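Local coordinates for protein choloylglycine hydrolase (Clostridium perfringens, PDB 2BJF) that hydrolyses the amide bond of glycine- and taurine-conjugated bile salts, releasing the free bile acid, and can also act as a bile acid amine N-acyltransferase, at residues V155-F166 / L173-W181. Numbering follows the deposited sequence. Where two conformers were deposited one is given.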
# COMPACT_ATOMS: atom_id res chain seq x y z
N VAL A 155 7.06 -4.23 -27.77
CA VAL A 155 8.11 -4.43 -26.77
C VAL A 155 8.92 -5.67 -27.16
O VAL A 155 8.35 -6.72 -27.46
CB VAL A 155 7.52 -4.59 -25.34
CG1 VAL A 155 8.60 -4.99 -24.34
CG2 VAL A 155 6.83 -3.30 -24.90
N VAL A 156 10.24 -5.51 -27.17
CA VAL A 156 11.15 -6.59 -27.57
C VAL A 156 11.97 -7.06 -26.37
O VAL A 156 12.73 -6.29 -25.79
CB VAL A 156 12.10 -6.13 -28.70
CG1 VAL A 156 13.00 -7.28 -29.14
CG2 VAL A 156 11.30 -5.59 -29.88
N GLU A 157 11.80 -8.33 -26.01
CA GLU A 157 12.50 -8.92 -24.87
C GLU A 157 13.03 -10.30 -25.23
O GLU A 157 12.27 -11.18 -25.61
CB GLU A 157 11.58 -9.02 -23.65
CG GLU A 157 11.09 -7.67 -23.14
CD GLU A 157 10.16 -7.75 -21.94
OE1 GLU A 157 9.57 -8.82 -21.68
OE2 GLU A 157 10.01 -6.72 -21.25
N GLN A 158 14.35 -10.48 -25.12
CA GLN A 158 14.92 -11.80 -25.33
C GLN A 158 15.17 -12.51 -24.01
O GLN A 158 15.91 -12.01 -23.15
CB GLN A 158 16.21 -11.75 -26.17
CG GLN A 158 16.69 -13.15 -26.58
CD GLN A 158 17.67 -13.13 -27.73
OE1 GLN A 158 17.38 -12.62 -28.81
NE2 GLN A 158 18.85 -13.71 -27.50
N THR A 159 14.53 -13.66 -23.86
CA THR A 159 14.68 -14.50 -22.67
C THR A 159 15.43 -15.78 -23.04
O THR A 159 15.84 -15.95 -24.19
CB THR A 159 13.31 -14.85 -22.06
OG1 THR A 159 12.53 -15.57 -23.01
CG2 THR A 159 12.56 -13.58 -21.64
N LYS A 160 15.59 -16.68 -22.07
CA LYS A 160 16.24 -17.97 -22.30
C LYS A 160 15.42 -18.88 -23.22
O LYS A 160 15.95 -19.83 -23.80
CB LYS A 160 16.54 -18.68 -20.97
CG LYS A 160 15.32 -18.95 -20.09
CD LYS A 160 15.72 -19.57 -18.76
CE LYS A 160 14.52 -19.72 -17.84
NZ LYS A 160 14.91 -20.18 -16.48
N GLU A 161 14.14 -18.56 -23.35
CA GLU A 161 13.22 -19.32 -24.20
C GLU A 161 13.30 -18.88 -25.66
O GLU A 161 13.56 -19.69 -26.54
CB GLU A 161 11.78 -19.19 -23.67
CG GLU A 161 10.76 -20.08 -24.36
CD GLU A 161 9.32 -19.77 -23.95
OE1 GLU A 161 9.09 -18.77 -23.24
OE2 GLU A 161 8.42 -20.54 -24.35
N LYS A 162 13.07 -17.58 -25.90
CA LYS A 162 12.99 -17.04 -27.26
C LYS A 162 13.05 -15.51 -27.28
O LYS A 162 13.06 -14.86 -26.23
CB LYS A 162 11.69 -17.51 -27.94
CG LYS A 162 10.42 -17.25 -27.14
CD LYS A 162 9.18 -17.86 -27.79
CE LYS A 162 8.61 -16.96 -28.88
NZ LYS A 162 7.39 -17.56 -29.49
N LEU A 163 13.09 -14.94 -28.49
CA LEU A 163 12.97 -13.49 -28.66
C LEU A 163 11.49 -13.11 -28.73
O LEU A 163 10.83 -13.34 -29.75
CB LEU A 163 13.72 -13.01 -29.91
CG LEU A 163 13.67 -11.51 -30.23
CD1 LEU A 163 14.39 -10.69 -29.17
CD2 LEU A 163 14.27 -11.23 -31.60
N ASN A 164 10.98 -12.54 -27.65
CA ASN A 164 9.57 -12.15 -27.56
C ASN A 164 9.31 -10.76 -28.13
O ASN A 164 10.04 -9.81 -27.84
CB ASN A 164 9.08 -12.22 -26.11
CG ASN A 164 9.02 -13.64 -25.58
OD1 ASN A 164 9.50 -13.92 -24.48
ND2 ASN A 164 8.41 -14.54 -26.34
N VAL A 165 8.25 -10.66 -28.93
CA VAL A 165 7.80 -9.37 -29.48
C VAL A 165 6.33 -9.19 -29.09
O VAL A 165 5.45 -9.84 -29.64
CB VAL A 165 7.98 -9.28 -31.02
CG1 VAL A 165 7.49 -7.93 -31.54
CG2 VAL A 165 9.43 -9.50 -31.42
N PHE A 166 6.09 -8.31 -28.11
CA PHE A 166 4.75 -8.07 -27.59
C PHE A 166 4.10 -6.86 -28.25
O PHE A 166 4.76 -5.84 -28.46
CB PHE A 166 4.78 -7.82 -26.08
CG PHE A 166 5.39 -8.92 -25.27
CD1 PHE A 166 4.65 -10.04 -24.91
CD2 PHE A 166 6.71 -8.82 -24.83
CE1 PHE A 166 5.21 -11.06 -24.14
CE2 PHE A 166 7.28 -9.83 -24.06
CZ PHE A 166 6.53 -10.95 -23.72
N LEU A 173 6.48 1.38 -20.81
CA LEU A 173 7.42 0.32 -20.47
C LEU A 173 8.32 0.81 -19.34
O LEU A 173 8.63 1.99 -19.26
CB LEU A 173 8.28 -0.07 -21.68
CG LEU A 173 9.15 -1.32 -21.58
CD1 LEU A 173 8.30 -2.58 -21.45
CD2 LEU A 173 10.09 -1.44 -22.77
N THR A 174 8.72 -0.10 -18.45
CA THR A 174 9.76 0.23 -17.47
C THR A 174 10.91 -0.77 -17.56
O THR A 174 11.59 -0.86 -18.59
CB THR A 174 9.23 0.38 -16.02
OG1 THR A 174 8.62 -0.85 -15.59
CG2 THR A 174 8.22 1.52 -15.92
N ASN A 175 11.12 -1.53 -16.49
CA ASN A 175 12.22 -2.49 -16.42
C ASN A 175 11.68 -3.87 -16.03
O ASN A 175 10.53 -4.18 -16.34
CB ASN A 175 13.30 -1.97 -15.47
CG ASN A 175 13.70 -0.53 -15.77
OD1 ASN A 175 13.30 0.40 -15.06
ND2 ASN A 175 14.47 -0.33 -16.83
N SER A 176 12.49 -4.69 -15.37
CA SER A 176 12.09 -6.06 -15.00
C SER A 176 10.95 -6.07 -13.98
O SER A 176 10.83 -5.14 -13.18
CB SER A 176 13.30 -6.84 -14.48
OG SER A 176 14.26 -7.01 -15.51
N PRO A 177 10.10 -7.12 -13.99
CA PRO A 177 10.10 -8.35 -14.80
C PRO A 177 9.64 -8.17 -16.26
O PRO A 177 9.59 -7.05 -16.77
CB PRO A 177 9.12 -9.27 -14.06
CG PRO A 177 8.69 -8.55 -12.84
CD PRO A 177 8.96 -7.11 -13.06
N THR A 178 9.32 -9.29 -16.91
CA THR A 178 8.92 -9.30 -18.32
C THR A 178 7.63 -8.53 -18.56
O THR A 178 6.86 -8.28 -17.62
CB THR A 178 8.76 -10.75 -18.84
OG1 THR A 178 7.76 -11.43 -18.08
CG2 THR A 178 10.08 -11.51 -18.74
N PHE A 179 7.40 -8.14 -19.81
CA PHE A 179 6.26 -7.29 -20.17
C PHE A 179 4.91 -7.91 -19.81
O PHE A 179 4.02 -7.23 -19.30
CB PHE A 179 6.31 -6.90 -21.65
CG PHE A 179 5.26 -5.91 -22.06
CD1 PHE A 179 5.30 -4.60 -21.59
CD2 PHE A 179 4.22 -6.29 -22.91
CE1 PHE A 179 4.32 -3.68 -21.96
CE2 PHE A 179 3.25 -5.37 -23.29
CZ PHE A 179 3.29 -4.07 -22.81
N ASP A 180 4.77 -9.21 -20.07
CA ASP A 180 3.54 -9.93 -19.75
C ASP A 180 3.25 -9.94 -18.25
O ASP A 180 2.08 -9.97 -17.85
CB ASP A 180 3.57 -11.36 -20.31
CG ASP A 180 4.75 -12.16 -19.83
OD1 ASP A 180 5.90 -11.73 -20.04
OD2 ASP A 180 4.54 -13.24 -19.24
N TRP A 181 4.30 -9.91 -17.43
CA TRP A 181 4.14 -9.83 -15.98
C TRP A 181 3.49 -8.51 -15.57
O TRP A 181 2.56 -8.49 -14.76
CB TRP A 181 5.48 -10.03 -15.25
CG TRP A 181 5.33 -10.12 -13.75
CD1 TRP A 181 5.27 -11.26 -13.00
CD2 TRP A 181 5.19 -9.03 -12.83
NE1 TRP A 181 5.11 -10.95 -11.67
CE2 TRP A 181 5.05 -9.58 -11.54
CE3 TRP A 181 5.17 -7.63 -12.97
CZ2 TRP A 181 4.90 -8.80 -10.39
CZ3 TRP A 181 5.01 -6.85 -11.83
CH2 TRP A 181 4.88 -7.43 -10.56
O HOH W 1 8.97 -5.52 -19.07
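Glu157 OE2 is gripped by a water and by His143 ND1 of the adjoining strand 142-147, while Phe179 N holds the other oxygen, OE1, and so ties a β-hairpin to the start of a helix. Phe179 N, in the first turn of helix 179-186, donates to Glu157 OE1 over 2.9 Å, almost straight at 166° and through the syn lone pair. Glu157 OE2 is hydrogen-bonded to the water at 2.7 Å, which also bridges to Pro177 O, just beyond a cis peptide bond. His143 NE2 in turn bonds to Thr174 O. The His143 bond, the Phe179 N-H and the nearby helix start would probably stabilise the Glu157 anion.

Strands 153-158 and 163-167 form the hairpin, which lies at the edge of one of the two antiparallel sheets of this Ntn-hydrolase fold; the connection from 173 to 178 carries Asn175, which touches the taurine product and whose OD1 is hydrogen-bonded to the N-terminal nitrogen of Cys2, the probable nucleophile.

Beside the polar link, Phe179 packs against the hairpin side chains Val155 and Phe166. Its CG stands anti to the backbone N (chi1 -174°), which sends the ring toward Val155, whose CG2 sits over one face, 3.9 Å from the ring centroid. Val155 CG1 meets Leu173 CD1 tip to tip at 3.8 Å. The Phe166 and Phe179 side chains run alongside each other, head to tail: Phe166 CB lies 3.6 Å from Phe179 CD2, Phe179 CB rests over a face of the Phe166 ring, and the two ring planes are inclined at 46°. Asp180, exposed to solvent, brings OD1 within 3.8 Å of Phe166 CZ and receives the Thr178 OG1 hydrogen bond on that oxygen from above its carboxylate plane, at 2.7 Å.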